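Local coordinates for protein polyketide synthase PksR (Bacillus subtilis, PDB 4U3V) that takes part in intermediate steps of bacillaene synthesis, this piece of the polyketide synthase being its double-hotdog enoyl-isomerase domain, at residues Asn234-Thr239 and Leu276-Tyr281; Ile78-Tyr83 and Ile127-Ile132; Ile31-Thr36 and Asn197-Thr202; Ala186-Pro191 and Pro205-Ser210. One frame throughout, in Å; residues are numbered along the deposited sequence.

Contact 1: Asn234-Thr239 and Leu276-Tyr281; sequences NDIQFT and LHYSGY
His-277 and Gln-237 meet across two antiparallel strands through both backbone and side chain. The imidazole donates from ND1 to Gln-237 OE1 at 2.7 Å, nearly straight at 171°, with the acceptor in the ring plane while the ring and amide planes stand 52° apart. The two backbones exchange bonds as well: Gln-237 N reaches His-277 O at 2.8 Å, and His-277 N returns to Gln-237 O. Asp-235 and Ser-279 form the next hydrogen-bonded pair, Ser-279 N lying 2.8 Å from Asp-235 O. Both strands belong to the C-terminal hotdog, and 230-239 is the one that borders strand 75-83 of the N-terminal hotdog. Where that strand turns a corner, Asn-234 and Asp-235 both face Ser-279, a classic beta bulge; Asp-235 N bonds to Ser-279 O, and next to it Asn-234 N bonds to Gly-280 O. The face with Ile-236, Leu-276 and Tyr-278 packs mainly through carbon. With CG anti to the backbone N (chi1 169°), Leu-276 brings CD1 3.8 Å from Ile-236 CG2 and 3.7 Å from Phe-238 CB, while Tyr-278 runs alongside Ile-236 and carries its hydroxyl on to Thr-208 OG1 in helix 205-219. Farther out, His-277 NE2 is bonded to Thr-274 OG1 and its ring meets Phe-135.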
loop_
_atom_site.group_PDB
_atom_site.type_symbol
_atom_site.label_atom_id
_atom_site.label_comp_id
_atom_site.label_asym_id
_atom_site.label_seq_id
_atom_site.Cartn_x
_atom_site.Cartn_y
_atom_site.Cartn_z
ATOM N N ASN A 234 10.430 1.600 0.876
ATOM C CA ASN A 234 11.609 1.954 1.695
ATOM C C ASN A 234 11.312 2.646 3.036
ATOM O O ASN A 234 12.012 2.406 4.045
ATOM C CB ASN A 234 12.589 2.816 0.877
ATOM C CG ASN A 234 13.284 2.035 -0.229
ATOM O OD1 ASN A 234 13.319 0.807 -0.216
ATOM N ND2 ASN A 234 13.870 2.759 -1.182
ATOM N N ASP A 235 10.258 3.456 3.064
ATOM C CA ASP A 235 9.860 4.181 4.269
ATOM C C ASP A 235 8.382 4.538 4.253
ATOM O O ASP A 235 7.850 5.059 3.259
ATOM C CB ASP A 235 10.728 5.431 4.465
ATOM C CG ASP A 235 10.645 5.993 5.887
ATOM O OD1 ASP A 235 11.097 5.316 6.843
ATOM O OD2 ASP A 235 10.131 7.121 6.049
ATOM N N ILE A 236 7.718 4.384 5.399
ATOM C CA ILE A 236 6.400 4.940 5.563
ATOM C C ILE A 236 6.407 5.764 6.828
ATOM O O ILE A 236 6.915 5.297 7.842
ATOM C CB ILE A 236 5.336 3.821 5.735
ATOM C CG1 ILE A 236 5.555 2.730 4.674
ATOM C CG2 ILE A 236 3.930 4.435 5.755
ATOM C CD1 ILE A 236 4.541 1.588 4.735
ATOM N N GLN A 237 5.884 6.978 6.766
ATOM C CA GLN A 237 5.687 7.784 7.986
ATOM C C GLN A 237 4.227 8.002 8.206
ATOM O O GLN A 237 3.546 8.528 7.344
ATOM C CB GLN A 237 6.358 9.174 7.841
ATOM C CG GLN A 237 7.795 9.141 7.350
ATOM C CD GLN A 237 8.401 10.540 7.287
ATOM O OE1 GLN A 237 7.685 11.531 7.130
ATOM N NE2 GLN A 237 9.715 10.615 7.339
ATOM N N PHE A 238 3.729 7.636 9.390
ATOM C CA PHE A 238 2.302 7.579 9.585
ATOM C C PHE A 238 1.913 8.038 11.003
ATOM O O PHE A 238 2.761 8.078 11.887
ATOM C CB PHE A 238 1.826 6.116 9.368
ATOM C CG PHE A 238 2.540 5.127 10.226
ATOM C CD1 PHE A 238 2.046 4.854 11.506
ATOM C CD2 PHE A 238 3.751 4.546 9.835
ATOM C CE1 PHE A 238 2.742 4.009 12.340
ATOM C CE2 PHE A 238 4.420 3.649 10.655
ATOM C CZ PHE A 238 3.935 3.439 11.951
ATOM N N THR A 239 0.635 8.362 11.167
ATOM C CA THR A 239 0.005 8.625 12.489
ATOM C C THR A 239 -1.170 7.699 12.788
ATOM O O THR A 239 -1.610 6.929 11.923
ATOM C CB THR A 239 -0.521 10.064 12.596
ATOM O OG1 THR A 239 -1.808 10.174 11.970
ATOM C CG2 THR A 239 0.450 11.033 11.931
ATOM N N LEU A 276 0.165 11.286 5.527
ATOM C CA LEU A 276 0.864 10.012 5.462
ATOM C C LEU A 276 1.874 10.137 4.311
ATOM O O LEU A 276 1.542 10.781 3.304
ATOM C CB LEU A 276 -0.171 8.927 5.126
ATOM C CG LEU A 276 0.297 7.526 4.735
ATOM C CD1 LEU A 276 1.065 6.892 5.873
ATOM C CD2 LEU A 276 -0.925 6.652 4.389
ATOM N N HIS A 277 3.099 9.682 4.545
ATOM C CA HIS A 277 4.199 9.756 3.557
ATOM C C HIS A 277 4.697 8.370 3.270
ATOM O O HIS A 277 5.038 7.610 4.186
ATOM C CB HIS A 277 5.399 10.592 4.035
ATOM C CG HIS A 277 5.044 11.981 4.552
ATOM N ND1 HIS A 277 5.700 12.550 5.599
ATOM C CD2 HIS A 277 4.069 12.904 4.151
ATOM C CE1 HIS A 277 5.129 13.742 5.886
ATOM N NE2 HIS A 277 4.178 13.987 4.968
ATOM N N TYR A 278 4.846 8.054 1.983
ATOM C CA TYR A 278 5.653 6.893 1.577
ATOM C C TYR A 278 6.867 7.376 0.801
ATOM O O TYR A 278 6.749 8.274 -0.014
ATOM C CB TYR A 278 4.882 6.007 0.584
ATOM C CG TYR A 278 3.529 5.508 1.053
ATOM C CD1 TYR A 278 3.359 4.172 1.452
ATOM C CD2 TYR A 278 2.412 6.314 0.984
ATOM C CE1 TYR A 278 2.113 3.682 1.787
ATOM C CE2 TYR A 278 1.144 5.822 1.289
ATOM C CZ TYR A 278 1.001 4.516 1.722
ATOM O OH TYR A 278 -0.262 4.020 2.005
ATOM N N SER A 279 7.985 6.704 0.965
ATOM C CA SER A 279 9.168 7.030 0.190
ATOM C C SER A 279 9.802 5.745 -0.352
ATOM O O SER A 279 9.790 4.686 0.306
ATOM C CB SER A 279 10.126 7.901 1.040
ATOM O OG SER A 279 11.263 7.170 1.435
ATOM N N GLY A 280 10.257 5.768 -1.608
ATOM C CA GLY A 280 10.798 4.554 -2.212
ATOM C C GLY A 280 9.782 3.428 -2.280
ATOM O O GLY A 280 10.085 2.270 -1.963
ATOM N N TYR A 281 8.579 3.776 -2.733
ATOM C CA TYR A 281 7.588 2.791 -3.128
ATOM C C TYR A 281 8.064 2.141 -4.426
ATOM O O TYR A 281 8.168 2.809 -5.483
ATOM C CB TYR A 281 6.279 3.556 -3.326
ATOM C CG TYR A 281 5.012 2.731 -3.362
ATOM C CD1 TYR A 281 4.017 2.932 -2.364
ATOM C CD2 TYR A 281 4.735 1.888 -4.423
ATOM C CE1 TYR A 281 2.825 2.212 -2.400
ATOM C CE2 TYR A 281 3.540 1.150 -4.444
ATOM C CZ TYR A 281 2.592 1.354 -3.450
ATOM O OH TYR A 281 1.411 0.624 -3.456
#

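Contact 2: Ile78-Tyr83 and Ile127-Ile132; sequences ISKLSY and IGQCGI
Ile-78 lays its CD1 against Cys-130 CB, 3.9 Å away, in the non-hydrogen-bonded pair of two antiparallel strands of the N-terminal hotdog. Its other branch is close too: with CG2 anti to the backbone N, the methyl comes 3.5 Å from Gln-129 O. This is the face turned to helix 56-69, the long helix of that hotdog, where Ile-78 touches Ala-62 and Ile-63 and Cys-130 touches Phe-66.

Next along, Ser-79 and Gln-129 are a hydrogen-bonded pair. Ser-79 N gives to Gln-129 O, and Gln-129 N gives back to Ser-79 O at 2.8 Å, the more bent of the two bonds at 138°. A beta bulge then shifts the register by one residue. Lys-80 takes a left-handed backbone conformation (phi 56°, psi 42°), and beyond it Ser-82, not Leu-81, makes the next hydrogen-bonded pair, with Ile-127. Gly-128 lies beside the bulge, its CA 4.0 Å from Leu-81 CA and in C-H...O contact with Lys-80 O. Leu-81 CD1 bends back to within 3.6 Å of Ile-127 O.

At the bulge the extended chains of Lys-80 and Gln-129 run side by side, pointing the same way, and touch where Lys-80 CD meets Gln-129 NE2. On the face of Ser-79, Ser-82 and Gln-129, Ile-127 sets CG1 4.0 Å from Ser-82 CB, while its carbonyl O receives Ser-82 N at 2.8 Å.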
loop_
_atom_site.group_PDB
_atom_site.type_symbol
_atom_site.label_atom_id
_atom_site.label_comp_id
_atom_site.label_asym_id
_atom_site.label_seq_id
_atom_site.Cartn_x
_atom_site.Cartn_y
_atom_site.Cartn_z
ATOM N N ILE A 78 7.608 2.862 9.390
ATOM C CA ILE A 78 8.073 1.569 8.904
ATOM C C ILE A 78 9.262 1.809 7.979
ATOM O O ILE A 78 9.245 2.762 7.223
ATOM C CB ILE A 78 6.970 0.880 8.051
ATOM C CG1 ILE A 78 5.618 0.870 8.779
ATOM C CG2 ILE A 78 7.434 -0.485 7.571
ATOM C CD1 ILE A 78 5.654 0.180 10.129
ATOM N N SER A 79 10.266 0.937 8.013
ATOM C CA SER A 79 11.419 1.057 7.097
ATOM C C SER A 79 11.719 -0.261 6.433
ATOM O O SER A 79 11.548 -1.326 7.041
ATOM C CB SER A 79 12.672 1.520 7.866
ATOM O OG SER A 79 12.370 2.609 8.721
ATOM N N LYS A 80 12.239 -0.199 5.201
ATOM C CA LYS A 80 12.816 -1.339 4.510
ATOM C C LYS A 80 11.837 -2.513 4.396
ATOM O O LYS A 80 12.191 -3.680 4.597
ATOM C CB LYS A 80 14.143 -1.789 5.136
ATOM C CG LYS A 80 15.072 -0.619 5.395
ATOM C CD LYS A 80 16.507 -1.069 5.587
ATOM C CE LYS A 80 17.424 0.147 5.674
ATOM N NZ LYS A 80 18.768 -0.229 6.206
ATOM N N LEU A 81 10.594 -2.174 4.080
ATOM C CA LEU A 81 9.548 -3.206 3.919
ATOM C C LEU A 81 9.728 -3.872 2.556
ATOM O O LEU A 81 9.737 -3.215 1.484
ATOM C CB LEU A 81 8.179 -2.534 4.015
ATOM C CG LEU A 81 6.962 -3.438 3.861
ATOM C CD1 LEU A 81 6.927 -4.443 5.021
ATOM C CD2 LEU A 81 5.693 -2.560 3.800
ATOM N N SER A 82 9.946 -5.167 2.590
ATOM C CA SER A 82 10.265 -5.937 1.408
ATOM C C SER A 82 9.281 -7.105 1.298
ATOM O O SER A 82 8.969 -7.721 2.310
ATOM C CB SER A 82 11.705 -6.445 1.565
ATOM O OG SER A 82 11.964 -7.489 0.688
ATOM N N TYR A 83 8.748 -7.353 0.096
ATOM C CA TYR A 83 7.738 -8.395 -0.133
ATOM C C TYR A 83 8.487 -9.639 -0.569
ATOM O O TYR A 83 9.234 -9.619 -1.559
ATOM C CB TYR A 83 6.709 -7.994 -1.223
ATOM C CG TYR A 83 5.983 -6.680 -0.919
ATOM C CD1 TYR A 83 5.898 -6.189 0.387
ATOM C CD2 TYR A 83 5.437 -5.913 -1.944
ATOM C CE1 TYR A 83 5.294 -4.963 0.672
ATOM C CE2 TYR A 83 4.782 -4.723 -1.667
ATOM C CZ TYR A 83 4.782 -4.210 -0.393
ATOM O OH TYR A 83 4.159 -3.009 -0.145
ATOM N N ILE A 127 9.015 -8.602 5.182
ATOM C CA ILE A 127 9.892 -8.269 6.287
ATOM C C ILE A 127 10.126 -6.782 6.232
ATOM O O ILE A 127 10.077 -6.186 5.148
ATOM C CB ILE A 127 11.237 -9.026 6.173
ATOM C CG1 ILE A 127 11.937 -8.690 4.853
ATOM C CG2 ILE A 127 10.999 -10.528 6.277
ATOM C CD1 ILE A 127 13.415 -8.357 4.984
ATOM N N GLY A 128 10.183 -6.171 7.407
ATOM C CA GLY A 128 10.532 -4.741 7.527
ATOM C C GLY A 128 11.081 -4.373 8.896
ATOM O O GLY A 128 11.427 -5.256 9.705
ATOM N N GLN A 129 11.062 -3.077 9.192
ATOM C CA GLN A 129 11.476 -2.566 10.486
ATOM C C GLN A 129 10.476 -1.531 10.914
ATOM O O GLN A 129 9.803 -0.927 10.075
ATOM C CB GLN A 129 12.858 -1.923 10.381
ATOM C CG GLN A 129 13.955 -2.923 10.050
ATOM C CD GLN A 129 15.293 -2.256 9.819
ATOM O OE1 GLN A 129 15.506 -1.118 10.224
ATOM N NE2 GLN A 129 16.179 -2.940 9.114
ATOM N N CYS A 130 10.330 -1.327 12.215
ATOM C CA CYS A 130 9.569 -0.160 12.641
ATOM C C CYS A 130 10.301 0.587 13.720
ATOM O O CYS A 130 11.208 0.042 14.338
ATOM C CB CYS A 130 8.134 -0.489 13.048
ATOM S SG CYS A 130 7.984 -1.627 14.462
ATOM N N GLY A 131 9.935 1.855 13.893
ATOM C CA GLY A 131 10.655 2.767 14.770
ATOM C C GLY A 131 9.763 3.909 15.219
ATOM O O GLY A 131 8.796 4.290 14.537
ATOM N N ILE A 132 10.068 4.464 16.391
ATOM C CA ILE A 132 9.491 5.752 16.776
ATOM C C ILE A 132 9.910 6.820 15.749
ATOM O O ILE A 132 10.957 6.710 15.121
ATOM C CB ILE A 132 9.984 6.189 18.178
ATOM C CG1 ILE A 132 9.171 5.491 19.268
ATOM C CG2 ILE A 132 9.857 7.693 18.341
ATOM C CD1 ILE A 132 9.383 3.998 19.279
#

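Contact 3: Ile31-Thr36 and Asn197-Thr202; sequences IQDQFT and NGHHYT
A His-carboxylate hydrogen bond, with a tyrosine hydroxyl as second donor, joins the first strand of the N-terminal hotdog to a loop of the C-terminal one. Asp-33 OD2 is gripped twice: His-199 ND1 donates to it at 2.7 Å on the syn side, in the plane of the imidazole, and Tyr-201 OH donates at 2.6 Å to the anti lone pair of OD2. The aspartate gets there with CG anti to its backbone N (chi1 -158°), which swings the carboxylate out from the strand to the loop. Its other oxygen, OD1, takes the backbone N-H of Gln-34 at 2.8 Å, an anchor that helps hold the group's rotation. These donors would probably stabilise the negative charge.

Phe-35 is set against one face of the imidazole, its CE1 displaced toward the rim. The two rings are nearly parallel, planes 3° apart with centroids 4.5 Å from each other, an offset so large that little ring area is shared. At the imidazole edge, His-199 CE1 comes 3.2 Å from Gln-34 O.

His-199 NE2 is hydrogen-bonded to Glu-39 OE2, so both ring nitrogens have carboxylate partners. Behind the contact, strand 31-36 is bonded through its backbone to strand 94-102, and Tyr-201 rests on Ser-60, Leu-61 and Glu-64 of helix 56-69, while Phe-35 also packs on Val-42 of helix 40-43.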
loop_
_atom_site.group_PDB
_atom_site.type_symbol
_atom_site.label_atom_id
_atom_site.label_comp_id
_atom_site.label_asym_id
_atom_site.label_seq_id
_atom_site.Cartn_x
_atom_site.Cartn_y
_atom_site.Cartn_z
ATOM N N ILE A 31 -0.644 -9.473 16.607
ATOM C CA ILE A 31 -1.411 -8.918 15.494
ATOM C C ILE A 31 -1.603 -9.990 14.396
ATOM O O ILE A 31 -0.666 -10.713 14.028
ATOM C CB ILE A 31 -0.661 -7.698 14.902
ATOM C CG1 ILE A 31 -0.678 -6.529 15.894
ATOM C CG2 ILE A 31 -1.238 -7.305 13.551
ATOM C CD1 ILE A 31 -2.066 -6.107 16.371
ATOM N N GLN A 32 -2.842 -10.147 13.940
ATOM C CA GLN A 32 -3.180 -11.276 13.074
ATOM C C GLN A 32 -4.409 -10.965 12.290
ATOM O O GLN A 32 -5.296 -10.213 12.757
ATOM C CB GLN A 32 -3.382 -12.579 13.875
ATOM C CG GLN A 32 -4.377 -12.471 15.002
ATOM C CD GLN A 32 -4.282 -13.656 15.966
ATOM O OE1 GLN A 32 -4.735 -14.757 15.636
ATOM N NE2 GLN A 32 -3.605 -13.457 17.110
ATOM N N ASP A 33 -4.508 -11.581 11.114
ATOM C CA ASP A 33 -5.709 -11.428 10.292
ATOM C C ASP A 33 -5.854 -12.745 9.490
ATOM O O ASP A 33 -4.956 -13.586 9.474
ATOM C CB ASP A 33 -5.572 -10.192 9.343
ATOM C CG ASP A 33 -6.938 -9.643 8.843
ATOM O OD1 ASP A 33 -7.997 -10.291 9.038
ATOM O OD2 ASP A 33 -6.968 -8.541 8.235
ATOM N N GLN A 34 -6.984 -12.901 8.819
ATOM C CA GLN A 34 -7.241 -14.122 8.037
ATOM C C GLN A 34 -7.974 -13.691 6.782
ATOM O O GLN A 34 -8.840 -12.820 6.821
ATOM C CB GLN A 34 -8.177 -15.090 8.771
ATOM C CG GLN A 34 -7.653 -15.678 10.049
ATOM C CD GLN A 34 -8.446 -16.915 10.429
ATOM O OE1 GLN A 34 -9.587 -17.084 10.008
ATOM N NE2 GLN A 34 -7.837 -17.773 11.221
ATOM N N PHE A 35 -7.659 -14.357 5.675
ATOM C CA PHE A 35 -8.264 -13.997 4.377
ATOM C C PHE A 35 -8.780 -15.269 3.722
ATOM O O PHE A 35 -8.068 -16.268 3.638
ATOM C CB PHE A 35 -7.232 -13.341 3.458
ATOM C CG PHE A 35 -6.785 -12.013 3.948
ATOM C CD1 PHE A 35 -7.551 -10.893 3.674
ATOM C CD2 PHE A 35 -5.703 -11.905 4.819
ATOM C CE1 PHE A 35 -7.181 -9.629 4.180
ATOM C CE2 PHE A 35 -5.343 -10.650 5.329
ATOM C CZ PHE A 35 -6.087 -9.526 5.024
ATOM N N THR A 36 -10.024 -15.224 3.273
ATOM C CA THR A 36 -10.653 -16.443 2.720
ATOM C C THR A 36 -10.889 -16.297 1.199
ATOM O O THR A 36 -11.015 -15.196 0.664
ATOM C CB THR A 36 -11.965 -16.740 3.464
ATOM O OG1 THR A 36 -12.436 -18.051 3.103
ATOM C CG2 THR A 36 -13.019 -15.720 3.136
ATOM N N ASN A 197 -14.602 -6.707 4.891
ATOM C CA ASN A 197 -15.532 -7.113 5.936
ATOM C C ASN A 197 -14.842 -7.675 7.172
ATOM O O ASN A 197 -14.329 -8.795 7.170
ATOM C CB ASN A 197 -16.612 -8.065 5.399
ATOM C CG ASN A 197 -16.045 -9.156 4.515
ATOM O OD1 ASN A 197 -16.071 -9.052 3.290
ATOM N ND2 ASN A 197 -15.543 -10.220 5.134
ATOM N N GLY A 198 -14.845 -6.882 8.235
ATOM C CA GLY A 198 -13.946 -7.114 9.348
ATOM C C GLY A 198 -12.524 -7.335 8.887
ATOM O O GLY A 198 -11.984 -8.435 9.047
ATOM N N HIS A 199 -12.010 -6.369 8.124
ATOM C CA HIS A 199 -10.618 -5.983 8.226
ATOM C C HIS A 199 -10.433 -4.562 8.672
ATOM O O HIS A 199 -10.557 -3.637 7.868
ATOM C CB HIS A 199 -9.926 -6.187 6.884
ATOM C CG HIS A 199 -10.032 -7.603 6.362
ATOM N ND1 HIS A 199 -9.252 -8.609 6.822
ATOM C CD2 HIS A 199 -10.978 -8.192 5.517
ATOM C CE1 HIS A 199 -9.663 -9.774 6.267
ATOM N NE2 HIS A 199 -10.683 -9.507 5.437
ATOM N N HIS A 200 -10.103 -4.390 9.949
ATOM C CA HIS A 200 -10.051 -3.068 10.567
ATOM C C HIS A 200 -8.602 -2.703 10.674
ATOM O O HIS A 200 -7.853 -3.356 11.395
ATOM C CB HIS A 200 -10.643 -3.137 11.986
ATOM C CG HIS A 200 -12.098 -3.562 12.027
ATOM N ND1 HIS A 200 -13.108 -2.709 11.762
ATOM C CD2 HIS A 200 -12.686 -4.820 12.231
ATOM C CE1 HIS A 200 -14.285 -3.377 11.814
ATOM N NE2 HIS A 200 -14.026 -4.663 12.113
ATOM N N TYR A 201 -8.175 -1.698 9.921
ATOM C CA TYR A 201 -6.785 -1.251 9.957
ATOM C C TYR A 201 -6.717 0.254 10.138
ATOM O O TYR A 201 -7.540 0.979 9.561
ATOM C CB TYR A 201 -6.103 -1.554 8.606
ATOM C CG TYR A 201 -5.749 -3.014 8.442
ATOM C CD1 TYR A 201 -4.609 -3.525 9.039
ATOM C CD2 TYR A 201 -6.587 -3.881 7.748
ATOM C CE1 TYR A 201 -4.266 -4.874 8.911
ATOM C CE2 TYR A 201 -6.299 -5.254 7.672
ATOM C CZ TYR A 201 -5.109 -5.722 8.201
ATOM O OH TYR A 201 -4.781 -7.071 8.153
ATOM N N THR A 202 -5.730 0.717 10.901
ATOM C CA THR A 202 -5.536 2.168 11.118
ATOM C C THR A 202 -5.187 2.849 9.800
ATOM O O THR A 202 -5.787 3.867 9.438
ATOM C CB THR A 202 -4.403 2.434 12.109
ATOM O OG1 THR A 202 -4.753 1.883 13.381
ATOM C CG2 THR A 202 -4.118 3.949 12.228
#

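Contact 4: Ala186-Pro191 and Pro205-Ser210; sequences AKIRLP and PLMTNS
Strand 186-190 and the opening turns, 205-210, of helix 205-219 run close to antiparallel, their axes 158° apart in direction and 9.4 Å apart at closest approach. That spacing is bridged by side chains alone, and the packing between them is apolar. Leu-190 is the central piece and uses its two branches differently. CD1 reaches Met-207 CE at 3.6 Å, the two side chains crossing at about a right angle, whereas Leu-190 and Leu-206 slide past each other in opposite directions, CD2 stopping 3.9 Å from Leu-206 CB. Met-207 is bent at chi2 and chi3 (76° and 83°), which folds its thioether back to the strand, so that SD also lies 4.1 Å from Ile-188 CD1. That same methyl of Ile-188 rests on Ser-210 CB at 3.8 Å. At the end of the strand the ring of Pro-191, poorly ordered, touches Leu-206 CD1 with CG and CD.

The one hydroxyl in this packing turns back into the helix: Ser-210 OG donates to Leu-206 O at 2.7 Å, from the opposite face of the carbonyl to Ser-210 N, and it also bonds to Thr-173 OG1. Leu-249 of the neighbouring strand 247-257 adjoins both Ile-188 and Ser-210, and Phe-171 touches Leu-206. A long helix held against the concave side of a curved antiparallel sheet is the defining feature of the hotdog fold, and here it is the C-terminal hotdog of the pair.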
loop_
_atom_site.group_PDB
_atom_site.type_symbol
_atom_site.label_atom_id
_atom_site.label_comp_id
_atom_site.label_asym_id
_atom_site.label_seq_id
_atom_site.Cartn_x
_atom_site.Cartn_y
_atom_site.Cartn_z
ATOM N N ALA A 186 -3.680 12.003 -7.783
ATOM C CA ALA A 186 -4.906 11.214 -7.818
ATOM C C ALA A 186 -5.819 11.694 -6.686
ATOM O O ALA A 186 -5.356 11.910 -5.554
ATOM C CB ALA A 186 -4.594 9.725 -7.626
ATOM N N LYS A 187 -7.094 11.885 -6.992
ATOM C CA LYS A 187 -8.078 11.991 -5.908
ATOM C C LYS A 187 -8.716 10.627 -5.701
ATOM O O LYS A 187 -9.116 9.969 -6.669
ATOM C CB LYS A 187 -9.155 13.025 -6.250
ATOM C CG LYS A 187 -9.944 13.444 -5.017
ATOM C CD LYS A 187 -11.051 14.416 -5.373
ATOM C CE LYS A 187 -11.664 15.016 -4.114
ATOM N NZ LYS A 187 -12.766 15.917 -4.551
ATOM N N ILE A 188 -8.786 10.187 -4.446
ATOM C CA ILE A 188 -9.402 8.915 -4.142
ATOM C C ILE A 188 -10.560 9.029 -3.163
ATOM O O ILE A 188 -10.687 10.012 -2.449
ATOM C CB ILE A 188 -8.360 7.880 -3.653
ATOM C CG1 ILE A 188 -7.884 8.177 -2.221
ATOM C CG2 ILE A 188 -7.177 7.858 -4.634
ATOM C CD1 ILE A 188 -6.762 7.237 -1.764
ATOM N N ARG A 189 -11.388 7.997 -3.139
ATOM C CA ARG A 189 -12.408 7.868 -2.114
ATOM C C ARG A 189 -12.198 6.564 -1.341
ATOM O O ARG A 189 -12.263 5.480 -1.929
ATOM C CB ARG A 189 -13.793 7.931 -2.768
ATOM C CG ARG A 189 -14.945 7.491 -1.891
ATOM C CD ARG A 189 -15.982 8.593 -1.745
ATOM N NE ARG A 189 -16.564 8.570 -0.405
ATOM C CZ ARG A 189 -16.552 9.595 0.443
ATOM N NH1 ARG A 189 -16.051 10.767 0.075
ATOM N NH2 ARG A 189 -17.073 9.459 1.653
ATOM N N LEU A 190 -11.877 6.692 -0.056
ATOM C CA LEU A 190 -11.787 5.552 0.850
ATOM C C LEU A 190 -13.115 5.345 1.585
ATOM O O LEU A 190 -13.697 6.308 2.098
ATOM C CB LEU A 190 -10.676 5.785 1.863
ATOM C CG LEU A 190 -9.286 5.885 1.244
ATOM C CD1 LEU A 190 -8.274 6.192 2.332
ATOM C CD2 LEU A 190 -8.959 4.608 0.476
ATOM N N PRO A 191 -13.542 4.076 1.720
ATOM C CA PRO A 191 -14.896 3.762 2.171
ATOM C C PRO A 191 -15.070 3.788 3.687
ATOM O O PRO A 191 -14.252 4.390 4.394
ATOM C CB PRO A 191 -15.137 2.351 1.616
ATOM C CG PRO A 191 -13.778 1.758 1.416
ATOM C CD PRO A 191 -12.744 2.859 1.470
ATOM N N PRO A 205 -5.267 -0.880 3.797
ATOM C CA PRO A 205 -4.578 -1.382 2.596
ATOM C C PRO A 205 -5.127 -0.756 1.341
ATOM O O PRO A 205 -4.419 -0.690 0.327
ATOM C CB PRO A 205 -4.871 -2.887 2.590
ATOM C CG PRO A 205 -5.812 -3.137 3.696
ATOM C CD PRO A 205 -5.888 -1.950 4.597
ATOM N N LEU A 206 -6.371 -0.269 1.378
ATOM C CA LEU A 206 -6.869 0.424 0.190
ATOM C C LEU A 206 -6.117 1.712 -0.090
ATOM O O LEU A 206 -6.051 2.118 -1.251
ATOM C CB LEU A 206 -8.379 0.712 0.249
ATOM C CG LEU A 206 -9.290 -0.521 0.412
ATOM C CD1 LEU A 206 -10.751 -0.079 0.472
ATOM C CD2 LEU A 206 -9.072 -1.534 -0.702
ATOM N N MET A 207 -5.479 2.292 0.925
ATOM C CA MET A 207 -4.719 3.544 0.708
ATOM C C MET A 207 -3.444 3.214 -0.070
ATOM O O MET A 207 -3.168 3.737 -1.184
ATOM C CB MET A 207 -4.353 4.142 2.070
ATOM C CG MET A 207 -3.342 5.274 2.006
ATOM S SD MET A 207 -4.234 6.723 1.425
ATOM C CE MET A 207 -4.878 7.193 3.034
ATOM N N THR A 208 -2.726 2.232 0.438
ATOM C CA THR A 208 -1.500 1.811 -0.235
ATOM C C THR A 208 -1.784 1.254 -1.608
ATOM O O THR A 208 -1.084 1.527 -2.583
ATOM C CB THR A 208 -0.816 0.742 0.654
ATOM O OG1 THR A 208 -0.629 1.300 1.966
ATOM C CG2 THR A 208 0.500 0.288 0.049
ATOM N N ASN A 209 -2.853 0.494 -1.749
ATOM C CA ASN A 209 -3.112 -0.038 -3.048
ATOM C C ASN A 209 -3.510 1.073 -4.052
ATOM O O ASN A 209 -3.258 0.928 -5.240
ATOM C CB ASN A 209 -4.214 -1.111 -2.974
ATOM C CG ASN A 209 -4.301 -1.915 -4.244
ATOM O OD1 ASN A 209 -3.432 -2.745 -4.513
ATOM N ND2 ASN A 209 -5.354 -1.654 -5.075
ATOM N N SER A 210 -4.196 2.124 -3.580
ATOM C CA SER A 210 -4.586 3.212 -4.461
ATOM C C SER A 210 -3.342 3.865 -5.026
ATOM O O SER A 210 -3.326 4.264 -6.209
ATOM C CB SER A 210 -5.419 4.246 -3.702
ATOM O OG SER A 210 -6.661 3.631 -3.378
#

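In the fold
From the N terminus, strand 31-36 comes first, but its partner 197-202 lies far along the chain, so contact 3 closes a long loop linking the two hotdogs. Contact 2 is nested inside it and pairs two strands of the N-terminal half. Contact 4 crosses contact 3: segment 186-191 precedes loop 197-202, and segment 205-210, the start of helix 205-219, follows it. Contact 1 comes last, in series with the others, joining strands of the C-terminal half. Strands 75-83 and 230-239 are neighbours, so contacts 1 and 2 meet across the seam between hotdogs, while Tyr-278 and Tyr-281 tie contact 1 to the helix of contact 4. Contacts 2 and 4 lie on opposite sides of the chain's centre.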